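Immune protein (Enterobacter cloacae, PDB 6D7Y) binds the toxic C-terminal tip of a CdiA contact-dependent growth inhibition protein and probably neutralises it, protecting the cell that makes both. Local coordinates at residues B[5-10]-B[113-118]; B[130-133]-B[137-140]. All coordinates share one frame; numbering follows the deposited sequence.

Interaction 1. Residues B[5-10]-B[113-118]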
loop_
_atom_site.group_PDB
_atom_site.type_symbol
_atom_site.label_atom_id
_atom_site.label_comp_id
_atom_site.label_asym_id
_atom_site.label_seq_id
_atom_site.Cartn_x
_atom_site.Cartn_y
_atom_site.Cartn_z
ATOM N N PHE B 5 -8.431 -0.300 8.198
ATOM C CA PHE B 5 -7.261 0.562 8.371
ATOM C C PHE B 5 -6.452 0.592 7.094
ATOM O O PHE B 5 -6.620 -0.253 6.219
ATOM C CB PHE B 5 -6.398 0.109 9.538
ATOM C CG PHE B 5 -7.085 0.214 10.874
ATOM C CD1 PHE B 5 -7.043 1.380 11.606
ATOM C CD2 PHE B 5 -7.815 -0.848 11.368
ATOM C CE1 PHE B 5 -7.713 1.511 12.817
ATOM C CE2 PHE B 5 -8.468 -0.732 12.591
ATOM C CZ PHE B 5 -8.420 0.434 13.318
ATOM N N GLU B 6 -5.588 1.593 6.949
ATOM C CA GLU B 6 -4.770 1.610 5.775
ATOM C C GLU B 6 -3.465 2.370 5.981
ATOM O O GLU B 6 -3.357 3.206 6.867
ATOM C CB GLU B 6 -5.516 2.151 4.533
ATOM C CG GLU B 6 -5.662 3.633 4.450
ATOM C CD GLU B 6 -6.436 4.142 3.219
ATOM O OE1 GLU B 6 -6.512 3.481 2.150
ATOM O OE2 GLU B 6 -6.969 5.258 3.337
ATOM N N VAL B 7 -2.473 1.984 5.195
ATOM C CA VAL B 7 -1.184 2.674 5.160
ATOM C C VAL B 7 -0.988 3.066 3.705
ATOM O O VAL B 7 -1.380 2.336 2.788
ATOM C CB VAL B 7 0.011 1.877 5.721
ATOM C CG1 VAL B 7 -0.203 1.551 7.188
ATOM C CG2 VAL B 7 0.285 0.621 4.910
ATOM N N ILE B 8 -0.358 4.224 3.497
ATOM C CA ILE B 8 -0.169 4.762 2.174
ATOM C C ILE B 8 1.257 5.239 1.912
ATOM O O ILE B 8 1.858 5.903 2.778
ATOM C CB ILE B 8 -1.027 6.059 1.997
ATOM C CG1 ILE B 8 -2.525 5.833 2.277
ATOM C CG2 ILE B 8 -0.854 6.652 0.602
ATOM C CD1 ILE B 8 -3.235 4.984 1.303
ATOM N N PHE B 9 1.782 4.874 0.735
ATOM C CA PHE B 9 3.071 5.399 0.237
ATOM C C PHE B 9 2.570 6.475 -0.741
ATOM O O PHE B 9 2.042 6.151 -1.810
ATOM C CB PHE B 9 3.874 4.368 -0.535
ATOM C CG PHE B 9 4.317 3.163 0.258
ATOM C CD1 PHE B 9 3.525 2.022 0.311
ATOM C CD2 PHE B 9 5.564 3.134 0.883
ATOM C CE1 PHE B 9 3.952 0.893 0.998
ATOM C CE2 PHE B 9 5.994 2.009 1.576
ATOM C CZ PHE B 9 5.183 0.881 1.626
ATOM N N GLU B 10 2.707 7.753 -0.376
ATOM C CA GLU B 10 2.193 8.847 -1.201
ATOM C C GLU B 10 3.273 9.455 -2.082
ATOM O O GLU B 10 4.355 9.744 -1.599
ATOM C CB GLU B 10 1.642 9.945 -0.321
ATOM C CG GLU B 10 0.936 11.048 -1.091
ATOM C CD GLU B 10 0.495 12.182 -0.198
ATOM O OE1 GLU B 10 1.305 12.622 0.620
ATOM O OE2 GLU B 10 -0.658 12.646 -0.331
ATOM N N LEU B 113 2.567 0.670 14.181
ATOM C CA LEU B 113 3.945 0.977 14.566
ATOM C C LEU B 113 4.942 0.109 13.807
ATOM O O LEU B 113 6.033 0.571 13.463
ATOM C CB LEU B 113 4.161 0.918 16.079
ATOM C CG LEU B 113 3.544 2.051 16.912
ATOM C CD1 LEU B 113 3.852 1.835 18.382
ATOM C CD2 LEU B 113 4.069 3.419 16.489
ATOM N N GLU B 114 4.565 -1.130 13.515
ATOM C CA GLU B 114 5.422 -2.002 12.719
ATOM C C GLU B 114 5.479 -1.487 11.283
ATOM O O GLU B 114 6.549 -1.488 10.676
ATOM C CB GLU B 114 4.969 -3.463 12.791
ATOM C CG GLU B 114 5.142 -4.099 14.165
ATOM C CD GLU B 114 6.593 -4.242 14.636
ATOM O OE1 GLU B 114 6.786 -4.782 15.749
ATOM O OE2 GLU B 114 7.553 -3.837 13.934
ATOM N N PHE B 115 4.344 -1.026 10.740
ATOM C CA PHE B 115 4.357 -0.443 9.393
ATOM C C PHE B 115 5.223 0.801 9.344
ATOM O O PHE B 115 5.969 1.003 8.378
ATOM C CB PHE B 115 2.956 -0.085 8.887
ATOM C CG PHE B 115 2.290 -1.175 8.104
ATOM C CD1 PHE B 115 2.724 -1.461 6.816
ATOM C CD2 PHE B 115 1.205 -1.858 8.610
ATOM C CE1 PHE B 115 2.114 -2.443 6.055
ATOM C CE2 PHE B 115 0.577 -2.834 7.850
ATOM C CZ PHE B 115 1.034 -3.128 6.569
ATOM N N GLN B 116 5.110 1.648 10.374
ATOM C CA GLN B 116 5.922 2.881 10.429
ATOM C C GLN B 116 7.419 2.552 10.313
ATOM O O GLN B 116 8.165 3.207 9.569
ATOM C CB GLN B 116 5.658 3.694 11.718
ATOM C CG GLN B 116 6.377 5.056 11.713
ATOM C CD GLN B 116 6.230 5.860 12.998
ATOM O OE1 GLN B 116 6.181 5.297 14.093
ATOM N NE2 GLN B 116 6.199 7.205 12.872
ATOM N N LYS B 117 7.859 1.552 11.071
ATOM C CA LYS B 117 9.264 1.125 11.042
ATOM C C LYS B 117 9.674 0.600 9.668
ATOM O O LYS B 117 10.723 0.982 9.128
ATOM C CB LYS B 117 9.517 0.025 12.072
ATOM C CG LYS B 117 9.342 0.437 13.520
ATOM C CD LYS B 117 9.497 -0.785 14.418
ATOM C CE LYS B 117 9.282 -0.452 15.884
ATOM N NZ LYS B 117 10.291 0.532 16.357
ATOM N N TYR B 118 8.856 -0.305 9.135
ATOM C CA TYR B 118 9.070 -0.895 7.819
ATOM C C TYR B 118 9.177 0.143 6.704
ATOM O O TYR B 118 10.128 0.120 5.915
ATOM C CB TYR B 118 7.955 -1.901 7.480
ATOM C CG TYR B 118 8.014 -2.346 6.038
ATOM C CD1 TYR B 118 9.074 -3.118 5.580
ATOM C CD2 TYR B 118 7.027 -1.979 5.131
ATOM C CE1 TYR B 118 9.160 -3.511 4.257
ATOM C CE2 TYR B 118 7.099 -2.373 3.804
ATOM C CZ TYR B 118 8.168 -3.140 3.375
ATOM O OH TYR B 118 8.267 -3.536 2.061
#
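Phe115 of helix 105-126 lies on Val7 of strand 3-10, a helix-on-sheet contact in which the long helix packs across one face of the antiparallel sheet. The two backbones stay well apart, with 7.6 Å between the CA atoms of Val7 and Phe115, and side chains fill the gap. Phe115 is the first helix residue of 113-118 to reach the strand. Its ring takes Val7 CG2 over one face as a CH-pi contact: CG2 sits 3.9 Å from the ring centroid and 21° off the normal, displaced toward the CD1-CE1 side. The other methyl of Val7 handles the root of the same side chain, CG1 lying 3.8 Å from Phe115 CG and 3.9 Å from Phe115 CB. Val7 thus straddles the phenylalanine, one branch at the stem and one over the ring, and the two side chains cross at about a right angle. That fork follows from chi1 of Val7 (-62°), which turns CG1 anti to the carbonyl carbon and tucks CG2 between the backbone N and that carbon. Beyond the valine, Phe115 also touches Phe72 and Val74 of strand 63-75, while Met112, one turn earlier in the helix, reaches Val7 as well.

One helical turn further on comes Tyr118, whose amide is bonded to Glu114 O within the helix. Its aromatic part joins the buried apolar layer, but its hydroxyl is hydrogen-bonded to Glu23 and its ring makes a cation-pi contact with Lys27, tying this end of the contact to polar groups around helix 17-25. Phe9 approaches it from the strand, and the meeting is a loose one: Phe9 CZ stands 4.4 Å from Tyr118 CE2, which lies at the phenylalanine's edge, near its plane.

Interaction 2. Residues B[130-133]-B[137-140]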
loop_
_atom_site.group_PDB
_atom_site.type_symbol
_atom_site.label_atom_id
_atom_site.label_comp_id
_atom_site.label_asym_id
_atom_site.label_seq_id
_atom_site.Cartn_x
_atom_site.Cartn_y
_atom_site.Cartn_z
ATOM N N ASN B 130 5.748 10.880 1.037
ATOM C CA ASN B 130 5.293 10.733 2.410
ATOM C C ASN B 130 4.751 9.339 2.597
ATOM O O ASN B 130 4.437 8.668 1.618
ATOM C CB ASN B 130 4.128 11.682 2.710
ATOM C CG ASN B 130 4.525 13.128 2.709
ATOM O OD1 ASN B 130 5.373 13.557 3.488
ATOM N ND2 ASN B 130 3.866 13.905 1.873
ATOM N N PHE B 131 4.696 8.920 3.851
ATOM C CA PHE B 131 4.096 7.624 4.224
ATOM C C PHE B 131 3.281 7.884 5.490
ATOM O O PHE B 131 3.684 8.679 6.345
ATOM C CB PHE B 131 5.130 6.501 4.338
ATOM C CG PHE B 131 6.249 6.751 5.304
ATOM C CD1 PHE B 131 7.354 7.517 4.930
ATOM C CD2 PHE B 131 6.265 6.157 6.557
ATOM C CE1 PHE B 131 8.409 7.722 5.811
ATOM C CE2 PHE B 131 7.318 6.365 7.438
ATOM C CZ PHE B 131 8.389 7.152 7.066
ATOM N N TYR B 132 2.120 7.249 5.623
ATOM C CA TYR B 132 1.272 7.495 6.782
ATOM C C TYR B 132 0.303 6.377 6.903
ATOM O O TYR B 132 0.159 5.599 5.963
ATOM C CB TYR B 132 0.549 8.861 6.726
ATOM C CG TYR B 132 -0.129 9.219 5.413
ATOM C CD1 TYR B 132 -1.429 8.829 5.147
ATOM C CD2 TYR B 132 0.540 9.957 4.438
ATOM C CE1 TYR B 132 -2.053 9.165 3.961
ATOM C CE2 TYR B 132 -0.079 10.310 3.245
ATOM C CZ TYR B 132 -1.375 9.890 3.005
ATOM O OH TYR B 132 -2.016 10.209 1.831
ATOM N N GLY B 133 -0.309 6.282 8.075
ATOM C CA GLY B 133 -1.253 5.209 8.348
ATOM C C GLY B 133 -2.321 5.653 9.314
ATOM O O GLY B 133 -2.076 6.441 10.223
ATOM N N PRO B 137 -10.365 6.789 5.858
ATOM C CA PRO B 137 -9.222 6.941 4.966
ATOM C C PRO B 137 -8.004 7.523 5.711
ATOM O O PRO B 137 -8.144 8.468 6.482
ATOM C CB PRO B 137 -9.734 7.932 3.936
ATOM C CG PRO B 137 -10.598 8.844 4.718
ATOM C CD PRO B 137 -11.206 7.999 5.830
ATOM N N ALA B 138 -6.828 6.958 5.448
ATOM C CA ALA B 138 -5.593 7.372 6.104
ATOM C C ALA B 138 -5.243 8.817 5.831
ATOM O O ALA B 138 -4.533 9.428 6.619
ATOM C CB ALA B 138 -4.448 6.458 5.719
ATOM N N SER B 139 -5.740 9.360 4.725
ATOM C CA SER B 139 -5.514 10.784 4.392
ATOM C C SER B 139 -6.020 11.725 5.511
ATOM O O SER B 139 -5.503 12.834 5.681
ATOM C CB SER B 139 -6.228 11.139 3.098
ATOM O OG SER B 139 -7.623 10.941 3.232
ATOM N N ASP B 140 -7.027 11.283 6.265
ATOM C CA ASP B 140 -7.577 12.096 7.357
ATOM C C ASP B 140 -6.598 12.150 8.518
ATOM O O ASP B 140 -6.399 11.163 9.206
ATOM C CB ASP B 140 -8.923 11.536 7.848
ATOM C CG ASP B 140 -10.066 11.830 6.895
ATOM O OD1 ASP B 140 -9.916 12.665 5.958
ATOM O OD2 ASP B 140 -11.137 11.240 7.125
#
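Tyr132 of strand 130-135 brings the CD1 and CE1 atoms of its ring obliquely against Ala138, in the loop that leaves this strand and leads to strand 144-147. The chain folds back on itself here: a type I beta turn runs from Pro137 to Asp140, closed by Asp140 N bonding to Pro137 O at 3.0 Å, and its second residue, Ala138, faces the strand.

CD1 of Tyr132 comes within 3.5 Å of Ala138 O and within 3.9 Å of Ala138 CB, and with CE1 beside it the ring meets both the carbonyl and the methyl of the alanine. Further out along the ring, CE1 lies 3.8 Å from Ser139 N, an oblique approach to the turn backbone. The torsion chi1 of 47° sets CG between the backbone N and the carbonyl carbon of Tyr132, and from there the ring extends alongside the turn. Gly133 follows, the point where the backbones come nearest, with 5.3 Å between its CA and that of Ala138. Having no side chain, it meets the alanine through its backbone alone: Gly133 C is 4.3 Å from Ala138 CB.

No hydrogen bond links the strand segment to the turn, and three of the turn's backbone groups bond to residues outside both segments. The alanine amide bonds to Glu6; Arg144 takes Ala138 O through NE and Ser139 O through NH1. The ring-to-turn contact is therefore van der Waals packing, and Arg144 probably holds turn and tyrosine together, by hydrogen bonds to the one and cation-pi contact with the other.

Overall arrangement
Strands 3-10 and 130-135 are antiparallel neighbours in one sheet, and each interaction uses one of them. Interaction 1 is wholly buried and apolar, joining the sheet to a helix distant in sequence. Interaction 2 is local, closing a loop onto the strand that precedes it; it is mostly buried but reaches the surface at Ser139, and it sets an aromatic ring against peptide groups. Their centres are about 8 Å apart, and probable hydrogen bonds join them: Glu6 OE2 lies 2.7 Å from Ala138 N, and Glu10 N lies 2.8 Å from Asn130 O. Helix 105-126 leads into strand 130-135, and the two contacts are in series along the sequence.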